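Local coordinates for protein molybdopterin molybdotransferase (Pyrococcus horikoshii, PDB 1UZ5) that probably inserts molybdenum from molybdate into adenylyl-molybdopterin, releasing AMP, in a magnesium-dependent step of molybdenum cofactor biosynthesis, at residues 280-285 with 346-351; 376-381 with 395-400; 74-79 with 126-131; 89-94 with 106-111. All coordinates share one frame; numbering follows the deposited sequence.

How the contacts relate
Contacts 1 and 2 lie about 12 Å apart, centre to centre, in one mixed sheet where strands 347-354 and 377-381 are neighbours; the Arg-347 to Glu-380 salt bridge and the Phe-349 and Phe-378 rings join them. Contacts 3 and 4 belong to the N-terminal region at the other side of the chain's centre, contact 3 about 81 Å from contact 1, and contact 4 is nested in the loop that contact 3 closes. All four are partly buried. Contact 2 is chiefly aromatic and has the most buried residues; contact 1 adds exposed Arg-346 and a sulfate, contact 3 pairs an apolar face with a largely charged one, and contact 4 joins loops largely through two prolines.

Contact 1 (280-285 with 346-351); sequences AIQPGK and RRQFLP. With SO4 (sulfate ion), chain E.
Gln-282 and Gln-348 pair in parallel, and the carbonyl of Gln-282 takes the N-H of Phe-349 at 2.6 Å (N to O), nearly along the C=O axis, while the bond from Gln-282 N back to Arg-347 O is bent and weak. On the face with the two glutamines, CG of Gln-282 lies 3.5 Å from CB of Gln-348, the side chains side by side and pointing the same way. Arg-346 comes across Gln-282 obliquely: NE and NH2 each approach its CB, and the Ile-281 carbonyl oxygen sits over one guanidinium face, toward the rim. The Arg-346 chain turns at chi3 (58°), which sets NE beside CB of Gln-282. This short parallel pairing links the probable molybdopterin-binding region to the C-terminal region of the MoeA fold. A sulfate, probably from the crystallisation liquor, sits at the join. Lys-285 N gives O4 a bond of 3.0 Å and Arg-346 NH2 reaches O1 at 3.1 Å, with a weaker bond from NH1. Such an anion would probably ease the repulsion between Arg-346 and Lys-285, whose NZ is 4.9 Å from NH1. On the other face, CG2 of Ile-281 meets the ring edge of Phe-349 at CE1 (3.8 Å), and Leu-9 of helix 9-18 touches both. Arg-347 sends its guanidinium away from this pairing to Glu-380 and Glu-383.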
loop_
_atom_site.group_PDB
_atom_site.type_symbol
_atom_site.label_atom_id
_atom_site.label_comp_id
_atom_site.label_asym_id
_atom_site.label_seq_id
_atom_site.Cartn_x
_atom_site.Cartn_y
_atom_site.Cartn_z
ATOM N N ALA A 280 6.523 28.098 -10.857
ATOM C CA ALA A 280 7.911 28.530 -10.769
ATOM C C ALA A 280 8.858 27.357 -10.539
ATOM O O ALA A 280 9.571 27.306 -9.535
ATOM C CB ALA A 280 8.063 29.562 -9.649
ATOM N N ILE A 281 8.863 26.415 -11.476
ATOM C CA ILE A 281 9.727 25.246 -11.375
ATOM C C ILE A 281 10.209 24.793 -12.746
ATOM O O ILE A 281 9.700 25.239 -13.775
ATOM C CB ILE A 281 8.999 24.058 -10.710
ATOM C CG1 ILE A 281 7.752 23.697 -11.522
ATOM C CG2 ILE A 281 8.640 24.405 -9.270
ATOM C CD1 ILE A 281 6.997 22.490 -10.996
ATOM N N GLN A 282 11.193 23.900 -12.743
ATOM C CA GLN A 282 11.763 23.348 -13.966
ATOM C C GLN A 282 11.944 21.840 -13.800
ATOM O O GLN A 282 12.703 21.392 -12.941
ATOM C CB GLN A 282 13.113 24.011 -14.263
ATOM C CG GLN A 282 14.088 23.148 -15.060
ATOM C CD GLN A 282 13.507 22.658 -16.370
ATOM O OE1 GLN A 282 13.144 23.453 -17.235
ATOM N NE2 GLN A 282 13.417 21.342 -16.523
ATOM N N PRO A 283 11.245 21.035 -14.620
ATOM C CA PRO A 283 10.312 21.439 -15.675
ATOM C C PRO A 283 8.901 21.614 -15.126
ATOM O O PRO A 283 8.674 21.483 -13.924
ATOM C CB PRO A 283 10.391 20.276 -16.646
ATOM C CG PRO A 283 10.451 19.113 -15.702
ATOM C CD PRO A 283 11.462 19.576 -14.659
ATOM N N GLY A 284 7.954 21.898 -16.012
ATOM C CA GLY A 284 6.580 22.071 -15.580
ATOM C C GLY A 284 6.166 23.523 -15.469
ATOM O O GLY A 284 5.130 23.839 -14.886
ATOM N N LYS A 285 6.984 24.410 -16.024
ATOM C CA LYS A 285 6.695 25.835 -15.996
ATOM C C LYS A 285 5.262 26.119 -16.453
ATOM O O LYS A 285 4.530 26.840 -15.781
ATOM C CB LYS A 285 7.684 26.587 -16.890
ATOM C CG LYS A 285 7.404 28.074 -17.040
ATOM C CD LYS A 285 8.373 28.711 -18.029
ATOM C CE LYS A 285 8.081 30.191 -18.228
ATOM N NZ LYS A 285 9.006 30.810 -19.217
ATOM N N ARG A 346 16.041 29.411 -11.163
ATOM C CA ARG A 346 14.714 28.856 -10.927
ATOM C C ARG A 346 14.795 27.513 -10.205
ATOM O O ARG A 346 15.805 26.814 -10.283
ATOM C CB ARG A 346 13.971 28.688 -12.257
ATOM C CG ARG A 346 12.557 28.141 -12.124
ATOM C CD ARG A 346 11.841 28.109 -13.469
ATOM N NE ARG A 346 12.559 27.306 -14.456
ATOM C CZ ARG A 346 12.142 27.097 -15.701
ATOM N NH1 ARG A 346 11.003 27.633 -16.121
ATOM N NH2 ARG A 346 12.862 26.352 -16.528
ATOM N N ARG A 347 13.725 27.164 -9.497
ATOM C CA ARG A 347 13.658 25.906 -8.761
ATOM C C ARG A 347 13.483 24.773 -9.768
ATOM O O ARG A 347 12.497 24.747 -10.503
ATOM C CB ARG A 347 12.469 25.939 -7.799
ATOM C CG ARG A 347 12.431 24.810 -6.789
ATOM C CD ARG A 347 11.215 24.948 -5.885
ATOM N NE ARG A 347 11.289 24.070 -4.722
ATOM C CZ ARG A 347 12.208 24.172 -3.765
ATOM N NH1 ARG A 347 13.136 25.116 -3.829
ATOM N NH2 ARG A 347 12.197 23.329 -2.741
ATOM N N GLN A 348 14.431 23.841 -9.809
ATOM C CA GLN A 348 14.335 22.740 -10.763
ATOM C C GLN A 348 14.455 21.351 -10.157
ATOM O O GLN A 348 15.087 21.159 -9.121
ATOM C CB GLN A 348 15.395 22.890 -11.855
ATOM C CG GLN A 348 16.814 22.665 -11.377
ATOM C CD GLN A 348 17.796 22.578 -12.525
ATOM O OE1 GLN A 348 17.922 23.508 -13.323
ATOM N NE2 GLN A 348 18.504 21.456 -12.616
ATOM N N PHE A 349 13.840 20.382 -10.828
ATOM C CA PHE A 349 13.872 18.992 -10.394
ATOM C C PHE A 349 14.598 18.167 -11.449
ATOM O O PHE A 349 14.109 17.985 -12.563
ATOM C CB PHE A 349 12.451 18.467 -10.189
ATOM C CG PHE A 349 11.685 19.209 -9.139
ATOM C CD1 PHE A 349 11.169 20.475 -9.400
ATOM C CD2 PHE A 349 11.504 18.658 -7.875
ATOM C CE1 PHE A 349 10.483 21.184 -8.417
ATOM C CE2 PHE A 349 10.819 19.359 -6.882
ATOM C CZ PHE A 349 10.308 20.625 -7.154
ATOM N N LEU A 350 15.774 17.674 -11.078
ATOM C CA LEU A 350 16.616 16.892 -11.969
ATOM C C LEU A 350 16.346 15.391 -11.954
ATOM O O LEU A 350 16.471 14.736 -10.918
ATOM C CB LEU A 350 18.085 17.134 -11.614
ATOM C CG LEU A 350 19.125 16.274 -12.332
ATOM C CD1 LEU A 350 19.142 16.630 -13.806
ATOM C CD2 LEU A 350 20.496 16.492 -11.715
ATOM N N PRO A 351 15.968 14.826 -13.111
ATOM C CA PRO A 351 15.703 13.388 -13.186
ATOM C C PRO A 351 17.032 12.665 -13.011
ATOM O O PRO A 351 18.037 13.066 -13.596
ATOM C CB PRO A 351 15.148 13.212 -14.597
ATOM C CG PRO A 351 14.514 14.537 -14.885
ATOM C CD PRO A 351 15.540 15.498 -14.348
HETATM S S SO4 E . 9.994 24.153 -18.501
HETATM O O1 SO4 E . 10.939 25.442 -18.798
HETATM O O2 SO4 E . 8.755 24.433 -19.197
HETATM O O3 SO4 E . 10.575 23.062 -18.917
HETATM O O4 SO4 E . 9.770 24.242 -17.083
#

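Contact 2 (376-381 with 395-400); sequences DGFVEI and EVTLFK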
loop_
_atom_site.group_PDB
_atom_site.type_symbol
_atom_site.label_atom_id
_atom_site.label_comp_id
_atom_site.label_asym_id
_atom_site.label_seq_id
_atom_site.Cartn_x
_atom_site.Cartn_y
_atom_site.Cartn_z
ATOM N N ASP A 376 14.820 7.047 -12.313
ATOM C CA ASP A 376 14.343 6.323 -11.141
ATOM C C ASP A 376 13.692 7.274 -10.152
ATOM O O ASP A 376 12.911 6.861 -9.295
ATOM C CB ASP A 376 15.499 5.586 -10.470
ATOM C CG ASP A 376 16.085 4.513 -11.355
ATOM O OD1 ASP A 376 15.297 3.720 -11.915
ATOM O OD2 ASP A 376 17.325 4.458 -11.490
ATOM N N GLY A 377 14.019 8.554 -10.285
ATOM C CA GLY A 377 13.464 9.564 -9.408
ATOM C C GLY A 377 14.039 10.925 -9.743
ATOM O O GLY A 377 14.673 11.102 -10.784
ATOM N N PHE A 378 13.826 11.898 -8.868
ATOM C CA PHE A 378 14.351 13.229 -9.120
ATOM C C PHE A 378 14.955 13.870 -7.884
ATOM O O PHE A 378 14.609 13.523 -6.751
ATOM C CB PHE A 378 13.253 14.136 -9.692
ATOM C CG PHE A 378 12.084 14.347 -8.767
ATOM C CD1 PHE A 378 12.210 15.138 -7.627
ATOM C CD2 PHE A 378 10.851 13.764 -9.044
ATOM C CE1 PHE A 378 11.122 15.344 -6.775
ATOM C CE2 PHE A 378 9.762 13.965 -8.201
ATOM C CZ PHE A 378 9.898 14.756 -7.065
ATOM N N VAL A 379 15.872 14.799 -8.119
ATOM C CA VAL A 379 16.532 15.535 -7.053
ATOM C C VAL A 379 16.103 16.991 -7.211
ATOM O O VAL A 379 16.221 17.562 -8.295
ATOM C CB VAL A 379 18.063 15.445 -7.175
ATOM C CG1 VAL A 379 18.718 16.319 -6.124
ATOM C CG2 VAL A 379 18.512 14.003 -7.012
ATOM N N GLU A 380 15.595 17.582 -6.136
ATOM C CA GLU A 380 15.132 18.969 -6.163
ATOM C C GLU A 380 16.250 19.952 -5.830
ATOM O O GLU A 380 16.859 19.879 -4.760
ATOM C CB GLU A 380 13.975 19.143 -5.174
ATOM C CG GLU A 380 13.524 20.573 -4.933
ATOM C CD GLU A 380 12.478 20.669 -3.834
ATOM O OE1 GLU A 380 12.756 20.232 -2.696
ATOM O OE2 GLU A 380 11.375 21.185 -4.106
ATOM N N ILE A 381 16.519 20.863 -6.763
ATOM C CA ILE A 381 17.560 21.881 -6.601
ATOM C C ILE A 381 16.885 23.229 -6.371
ATOM O O ILE A 381 16.220 23.756 -7.262
ATOM C CB ILE A 381 18.426 21.968 -7.852
ATOM C CG1 ILE A 381 18.780 20.553 -8.327
ATOM C CG2 ILE A 381 19.687 22.760 -7.545
ATOM C CD1 ILE A 381 19.646 20.521 -9.566
ATOM N N GLU A 395 18.858 14.156 -1.534
ATOM C CA GLU A 395 17.621 13.432 -1.295
ATOM C C GLU A 395 17.008 13.144 -2.661
ATOM O O GLU A 395 16.992 14.012 -3.539
ATOM C CB GLU A 395 16.667 14.285 -0.454
ATOM C CG GLU A 395 15.510 13.518 0.176
ATOM C CD GLU A 395 15.967 12.545 1.250
ATOM O OE1 GLU A 395 16.675 12.979 2.185
ATOM O OE2 GLU A 395 15.615 11.349 1.166
ATOM N N VAL A 396 16.517 11.926 -2.847
ATOM C CA VAL A 396 15.914 11.544 -4.117
ATOM C C VAL A 396 14.503 11.003 -3.940
ATOM O O VAL A 396 14.293 10.015 -3.238
ATOM C CB VAL A 396 16.756 10.464 -4.839
ATOM C CG1 VAL A 396 16.057 10.028 -6.120
ATOM C CG2 VAL A 396 18.136 11.006 -5.155
ATOM N N THR A 397 13.535 11.660 -4.566
ATOM C CA THR A 397 12.155 11.195 -4.496
ATOM C C THR A 397 12.014 10.208 -5.643
ATOM O O THR A 397 12.131 10.583 -6.808
ATOM C CB THR A 397 11.149 12.344 -4.689
ATOM O OG1 THR A 397 11.255 13.263 -3.596
ATOM C CG2 THR A 397 9.730 11.799 -4.752
ATOM N N LEU A 398 11.783 8.944 -5.311
ATOM C CA LEU A 398 11.656 7.909 -6.324
ATOM C C LEU A 398 10.296 7.877 -6.997
ATOM O O LEU A 398 9.290 8.284 -6.419
ATOM C CB LEU A 398 11.959 6.539 -5.714
ATOM C CG LEU A 398 13.436 6.218 -5.465
ATOM C CD1 LEU A 398 14.062 7.267 -4.564
ATOM C CD2 LEU A 398 13.551 4.837 -4.838
ATOM N N PHE A 399 10.277 7.394 -8.232
ATOM C CA PHE A 399 9.038 7.287 -8.983
ATOM C C PHE A 399 8.375 5.960 -8.643
ATOM O O PHE A 399 8.325 5.046 -9.466
ATOM C CB PHE A 399 9.317 7.364 -10.483
ATOM C CG PHE A 399 9.861 8.689 -10.930
ATOM C CD1 PHE A 399 9.233 9.872 -10.560
ATOM C CD2 PHE A 399 10.990 8.754 -11.739
ATOM C CE1 PHE A 399 9.717 11.102 -10.992
ATOM C CE2 PHE A 399 11.484 9.982 -12.178
ATOM C CZ PHE A 399 10.848 11.157 -11.805
ATOM N N LYS A 400 7.871 5.863 -7.416
ATOM C CA LYS A 400 7.213 4.653 -6.944
ATOM C C LYS A 400 8.093 3.432 -7.207
ATOM O O LYS A 400 9.249 3.396 -6.784
ATOM C CB LYS A 400 5.850 4.504 -7.631
ATOM C CG LYS A 400 5.044 3.286 -7.194
ATOM C CD LYS A 400 3.573 3.425 -7.562
ATOM C CE LYS A 400 3.391 3.932 -8.985
ATOM N NZ LYS A 400 4.165 3.124 -9.962
#
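A beta hairpin of the MoeA C-terminal region brings strands 377-381 and 391-398 together, antiparallel, the axes of the two short segments at 143°. Phe-378 and Thr-397 form a hydrogen-bonded pair: Phe-378 N gives to Thr-397 O, and Thr-397 N returns to Phe-378 O. One residue pair on, Gly-377 faces Leu-398 with CA atoms only 3.9 Å apart, and a CB on the glycine would clash with Thr-397 O and Leu-398 CA. Beyond the strand end, Phe-399 N binds Asp-376 O at 2.9 Å. With CG set between its backbone N and carbonyl carbon (chi1 62°), Phe-378 can lie alongside Thr-397, whose CB stands over one face of the ring, 3.9 Å from its centroid, in a CH-pi contact. Phe-399, at the centre of an inverse gamma turn, places its ring over Gly-377, whose CA stands 3.7 Å from the ring centroid. The two phenylalanine rings meet obliquely, planes 57° apart, with CE1 of Phe-399 3.5 Å from CD2 of Phe-378. Away from these rings, the CG2 methyls of Val-379 and Val-396 touch at 3.5 Å. Helix 304-322 packs on the aromatic cluster, through Leu-313 on Phe-378 and Leu-308 on Phe-399. Strand 347-354 pairs with 377-381, where Asp-376 and Gly-377 make a classic bulge opposite Val-352, and strand 331-336 flanks 391-398.

Contact 3 (74-79 with 126-131); sequences PVRLKV and EILIYK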
loop_
_atom_site.group_PDB
_atom_site.type_symbol
_atom_site.label_atom_id
_atom_site.label_comp_id
_atom_site.label_asym_id
_atom_site.label_seq_id
_atom_site.Cartn_x
_atom_site.Cartn_y
_atom_site.Cartn_z
ATOM N N PRO A 74 5.630 -39.841 43.832
ATOM C CA PRO A 74 4.917 -39.296 42.676
ATOM C C PRO A 74 3.414 -39.261 42.901
ATOM O O PRO A 74 2.878 -40.059 43.667
ATOM C CB PRO A 74 5.297 -40.254 41.559
ATOM C CG PRO A 74 5.407 -41.564 42.285
ATOM C CD PRO A 74 6.180 -41.175 43.530
ATOM N N VAL A 75 2.741 -38.329 42.236
ATOM C CA VAL A 75 1.292 -38.218 42.343
ATOM C C VAL A 75 0.683 -39.111 41.273
ATOM O O VAL A 75 1.190 -39.188 40.153
ATOM C CB VAL A 75 0.808 -36.766 42.105
ATOM C CG1 VAL A 75 -0.713 -36.739 41.969
ATOM C CG2 VAL A 75 1.246 -35.879 43.252
ATOM N N ARG A 76 -0.408 -39.782 41.615
ATOM C CA ARG A 76 -1.065 -40.662 40.669
ATOM C C ARG A 76 -2.396 -40.046 40.245
ATOM O O ARG A 76 -3.237 -39.732 41.087
ATOM C CB ARG A 76 -1.313 -42.032 41.303
ATOM C CG ARG A 76 -1.695 -43.106 40.307
ATOM C CD ARG A 76 -2.711 -44.076 40.884
ATOM N NE ARG A 76 -2.206 -44.827 42.026
ATOM C CZ ARG A 76 -2.944 -45.674 42.736
ATOM N NH1 ARG A 76 -4.217 -45.872 42.419
ATOM N NH2 ARG A 76 -2.412 -46.326 43.762
ATOM N N LEU A 77 -2.577 -39.869 38.939
ATOM C CA LEU A 77 -3.815 -39.308 38.410
ATOM C C LEU A 77 -4.485 -40.318 37.483
ATOM O O LEU A 77 -3.813 -41.053 36.768
ATOM C CB LEU A 77 -3.530 -38.011 37.644
ATOM C CG LEU A 77 -2.825 -36.874 38.393
ATOM C CD1 LEU A 77 -2.674 -35.680 37.468
ATOM C CD2 LEU A 77 -3.620 -36.484 39.633
ATOM N N LYS A 78 -5.812 -40.349 37.504
ATOM C CA LYS A 78 -6.565 -41.262 36.661
ATOM C C LYS A 78 -6.908 -40.577 35.332
ATOM O O LYS A 78 -7.445 -39.468 35.325
ATOM C CB LYS A 78 -7.849 -41.681 37.383
ATOM C CG LYS A 78 -8.622 -42.801 36.705
ATOM C CD LYS A 78 -9.856 -43.167 37.516
ATOM C CE LYS A 78 -10.668 -44.260 36.838
ATOM N NZ LYS A 78 -11.913 -44.590 37.592
ATOM N N VAL A 79 -6.584 -41.231 34.218
ATOM C CA VAL A 79 -6.870 -40.682 32.886
ATOM C C VAL A 79 -8.309 -41.029 32.545
ATOM O O VAL A 79 -8.631 -42.182 32.278
ATOM C CB VAL A 79 -5.918 -41.275 31.835
ATOM C CG1 VAL A 79 -6.194 -40.668 30.452
ATOM C CG2 VAL A 79 -4.488 -40.997 32.249
ATOM N N GLU A 126 -3.711 -44.956 34.284
ATOM C CA GLU A 126 -3.387 -43.869 35.197
ATOM C C GLU A 126 -1.993 -43.387 34.871
ATOM O O GLU A 126 -1.276 -44.027 34.110
ATOM C CB GLU A 126 -3.431 -44.351 36.649
ATOM C CG GLU A 126 -4.777 -44.901 37.063
ATOM C CD GLU A 126 -4.982 -44.847 38.556
ATOM O OE1 GLU A 126 -4.981 -43.726 39.106
ATOM O OE2 GLU A 126 -5.141 -45.918 39.179
ATOM N N ILE A 127 -1.605 -42.249 35.432
ATOM C CA ILE A 127 -0.274 -41.734 35.171
ATOM C C ILE A 127 0.400 -41.287 36.463
ATOM O O ILE A 127 -0.269 -40.878 37.414
ATOM C CB ILE A 127 -0.309 -40.546 34.173
ATOM C CG1 ILE A 127 -1.147 -39.401 34.739
ATOM C CG2 ILE A 127 -0.888 -41.004 32.840
ATOM C CD1 ILE A 127 -1.119 -38.135 33.870
ATOM N N LEU A 128 1.726 -41.378 36.490
ATOM C CA LEU A 128 2.498 -40.971 37.657
ATOM C C LEU A 128 3.263 -39.697 37.328
ATOM O O LEU A 128 3.941 -39.615 36.303
ATOM C CB LEU A 128 3.479 -42.074 38.068
ATOM C CG LEU A 128 2.883 -43.390 38.575
ATOM C CD1 LEU A 128 4.008 -44.376 38.854
ATOM C CD2 LEU A 128 2.067 -43.143 39.834
ATOM N N ILE A 129 3.144 -38.713 38.209
ATOM C CA ILE A 129 3.796 -37.423 38.045
ATOM C C ILE A 129 4.818 -37.255 39.166
ATOM O O ILE A 129 4.486 -37.395 40.343
ATOM C CB ILE A 129 2.749 -36.292 38.094
ATOM C CG1 ILE A 129 1.701 -36.536 36.999
ATOM C CG2 ILE A 129 3.420 -34.938 37.912
ATOM C CD1 ILE A 129 0.555 -35.557 37.003
ATOM N N TYR A 130 6.054 -36.945 38.787
ATOM C CA TYR A 130 7.157 -36.808 39.739
ATOM C C TYR A 130 7.589 -35.370 40.002
ATOM O O TYR A 130 8.412 -35.112 40.884
ATOM C CB TYR A 130 8.363 -37.600 39.222
ATOM C CG TYR A 130 8.069 -39.061 38.957
ATOM C CD1 TYR A 130 8.115 -40.000 39.985
ATOM C CD2 TYR A 130 7.717 -39.502 37.679
ATOM C CE1 TYR A 130 7.816 -41.343 39.752
ATOM C CE2 TYR A 130 7.414 -40.845 37.435
ATOM C CZ TYR A 130 7.467 -41.758 38.479
ATOM O OH TYR A 130 7.166 -43.080 38.253
ATOM N N LYS A 131 7.037 -34.438 39.235
ATOM C CA LYS A 131 7.381 -33.030 39.376
ATOM C C LYS A 131 6.111 -32.183 39.322
ATOM O O LYS A 131 5.247 -32.398 38.478
ATOM C CB LYS A 131 8.331 -32.631 38.245
ATOM C CG LYS A 131 8.864 -31.215 38.315
ATOM C CD LYS A 131 9.798 -30.950 37.145
ATOM C CE LYS A 131 10.388 -29.551 37.197
ATOM N NZ LYS A 131 11.284 -29.296 36.035
#
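Leu-77 and Ile-129 meet methyl to methyl, their CD1 atoms only 3.3 Å apart, a close contact. On the same face, CB of Leu-77 rests against CG1 of Ile-127, and the CG2 methyls of Val-79 and Ile-127 touch at 3.6 Å where the side chains cross at about a right angle. The opposite face is mixed, with Arg-76, Lys-78 and Glu-126 beside Leu-128. Arg-76 bends at chi2 and chi3, and its NH1 makes a long, weak salt bridge of 3.4 Å to Glu-126 OE2, the guanidinium and carboxylate planes 77° apart. Its aliphatic part lies against two residues of the partner strand, CD near the Glu-126 carboxylate and CG 3.8 Å from CD2 of Leu-128. An alanine at Glu-126 would probably leave the Arg-76 guanidinium without this carboxylate and freer to turn. At the end of the pairing, CB of Pro-74 approaches CD1 of Tyr-130 at 3.2 Å, the side chains side by side. Four backbone bonds set this register: Val-75 and Ile-129 exchange a pair, as do Leu-77 and Ile-127, with the strands antiparallel at 152°. Strands 75-83 and 126-129 are neighbours within a mixed sheet of the N-terminal region, 97-101 lying beyond the first and 120-123 beyond the second. Val-61 and Tyr-59 of strand 58-61 pack against the aliphatic face, on Leu-77 and Ile-127 respectively.

Contact 4 (89-94 with 106-111); sequences PKFKLG and MLPGNA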
loop_
_atom_site.group_PDB
_atom_site.type_symbol
_atom_site.label_atom_id
_atom_site.label_comp_id
_atom_site.label_asym_id
_atom_site.label_seq_id
_atom_site.Cartn_x
_atom_site.Cartn_y
_atom_site.Cartn_z
ATOM N N PRO A 89 -14.108 -30.145 24.085
ATOM C CA PRO A 89 -14.221 -31.066 25.225
ATOM C C PRO A 89 -15.616 -31.033 25.840
ATOM O O PRO A 89 -16.140 -29.963 26.137
ATOM C CB PRO A 89 -13.165 -30.544 26.200
ATOM C CG PRO A 89 -12.134 -29.944 25.301
ATOM C CD PRO A 89 -12.969 -29.226 24.257
ATOM N N LYS A 90 -16.231 -32.196 26.022
ATOM C CA LYS A 90 -17.551 -32.218 26.637
ATOM C C LYS A 90 -17.511 -32.762 28.069
ATOM O O LYS A 90 -18.517 -33.246 28.588
ATOM C CB LYS A 90 -18.518 -33.046 25.794
ATOM C CG LYS A 90 -18.735 -32.459 24.394
ATOM C CD LYS A 90 -19.193 -30.999 24.461
ATOM C CE LYS A 90 -19.716 -30.547 23.094
ATOM N NZ LYS A 90 -18.807 -31.026 22.000
ATOM N N PHE A 91 -16.347 -32.682 28.702
ATOM C CA PHE A 91 -16.214 -33.158 30.076
ATOM C C PHE A 91 -15.202 -32.288 30.814
ATOM O O PHE A 91 -14.461 -31.530 30.196
ATOM C CB PHE A 91 -15.779 -34.630 30.086
ATOM C CG PHE A 91 -14.396 -34.855 29.561
ATOM C CD1 PHE A 91 -13.309 -34.908 30.428
ATOM C CD2 PHE A 91 -14.170 -34.986 28.194
ATOM C CE1 PHE A 91 -12.017 -35.087 29.938
ATOM C CE2 PHE A 91 -12.879 -35.166 27.691
ATOM C CZ PHE A 91 -11.801 -35.216 28.563
ATOM N N LYS A 92 -15.185 -32.391 32.138
ATOM C CA LYS A 92 -14.264 -31.608 32.951
ATOM C C LYS A 92 -13.477 -32.533 33.876
ATOM O O LYS A 92 -13.889 -33.663 34.128
ATOM C CB LYS A 92 -15.044 -30.583 33.777
ATOM C CG LYS A 92 -16.028 -31.205 34.750
ATOM C CD LYS A 92 -16.832 -30.126 35.463
ATOM C CE LYS A 92 -17.776 -30.720 36.494
ATOM N NZ LYS A 92 -18.557 -29.661 37.190
ATOM N N LEU A 93 -12.348 -32.051 34.377
ATOM C CA LEU A 93 -11.510 -32.853 35.258
ATOM C C LEU A 93 -11.834 -32.617 36.730
ATOM O O LEU A 93 -11.966 -31.476 37.163
ATOM C CB LEU A 93 -10.033 -32.523 35.033
ATOM C CG LEU A 93 -9.435 -32.675 33.632
ATOM C CD1 LEU A 93 -7.987 -32.215 33.661
ATOM C CD2 LEU A 93 -9.532 -34.120 33.169
ATOM N N GLY A 94 -11.965 -33.704 37.482
ATOM C CA GLY A 94 -12.219 -33.601 38.910
ATOM C C GLY A 94 -10.865 -33.742 39.586
ATOM O O GLY A 94 -9.870 -34.006 38.905
ATOM N N MET A 106 -7.933 -28.361 22.513
ATOM C CA MET A 106 -8.499 -27.552 23.589
ATOM C C MET A 106 -8.500 -28.268 24.945
ATOM O O MET A 106 -8.918 -29.416 25.044
ATOM C CB MET A 106 -9.928 -27.164 23.230
ATOM C CG MET A 106 -10.610 -26.254 24.228
ATOM S SD MET A 106 -12.191 -25.671 23.589
ATOM C CE MET A 106 -13.032 -25.135 25.121
ATOM N N LEU A 107 -8.050 -27.588 25.994
ATOM C CA LEU A 107 -8.041 -28.220 27.313
ATOM C C LEU A 107 -9.446 -28.447 27.831
ATOM O O LEU A 107 -10.327 -27.609 27.660
ATOM C CB LEU A 107 -7.280 -27.366 28.335
ATOM C CG LEU A 107 -5.753 -27.506 28.396
ATOM C CD1 LEU A 107 -5.115 -27.163 27.058
ATOM C CD2 LEU A 107 -5.227 -26.588 29.491
ATOM N N PRO A 108 -9.670 -29.589 28.490
ATOM C CA PRO A 108 -10.999 -29.882 29.035
ATOM C C PRO A 108 -11.244 -28.980 30.251
ATOM O O PRO A 108 -10.318 -28.322 30.739
ATOM C CB PRO A 108 -10.901 -31.361 29.396
ATOM C CG PRO A 108 -9.461 -31.514 29.792
ATOM C CD PRO A 108 -8.716 -30.678 28.770
ATOM N N GLY A 109 -12.483 -28.940 30.727
ATOM C CA GLY A 109 -12.811 -28.103 31.871
ATOM C C GLY A 109 -11.916 -28.336 33.081
ATOM O O GLY A 109 -11.513 -29.467 33.355
ATOM N N ASN A 110 -11.608 -27.253 33.792
ATOM C CA ASN A 110 -10.761 -27.264 34.994
ATOM C C ASN A 110 -9.276 -27.520 34.765
ATOM O O ASN A 110 -8.476 -27.340 35.683
ATOM C CB ASN A 110 -11.276 -28.272 36.038
ATOM C CG ASN A 110 -12.671 -27.946 36.518
ATOM O OD1 ASN A 110 -13.046 -26.783 36.593
ATOM N ND2 ASN A 110 -13.444 -28.971 36.855
ATOM N N ALA A 111 -8.888 -27.944 33.567
ATOM C CA ALA A 111 -7.466 -28.180 33.322
ATOM C C ALA A 111 -6.765 -26.841 33.130
ATOM O O ALA A 111 -7.337 -25.921 32.549
ATOM C CB ALA A 111 -7.269 -29.054 32.085
HETATM O O HOH W 1 -16.189 -28.333 38.701
#
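The Phe-91 ring carries Pro-108 over one face, CB of the proline 4.3 Å from the ring centroid in a CH-pi contact, the two side chains side by side. The amide of Asn-110 has Leu-93 O close to its plane: ND2 donates to that oxygen at 2.9 Å, and Arg-62 also binds it. A water accepts from Lys-92 NZ and, weakly, from the same ND2. The Pro-89 ring touches two residues with different atoms: CB lies 3.6 Å from Pro-108 CA, and CD 3.7 Å from Met-106 SD. An alanine at Pro-89 would probably open a gap beside the Met-106 thioether, where CG and CD had packed. CG of Leu-93 meets CG of Pro-108 at 4.0 Å, and its CD1 reaches the Ala-111 methyl. Leu-93 N binds Gly-109 O at 2.9 Å, while Gly-109 N to Phe-91 O is weak. These two bonds make a single bridge of Lys-92 to Gly-109, which is part of a type II beta turn from Pro-108 to Ala-111, joining the loops before and after strand 97-101 in the N-terminal region of this MoeA-family protein.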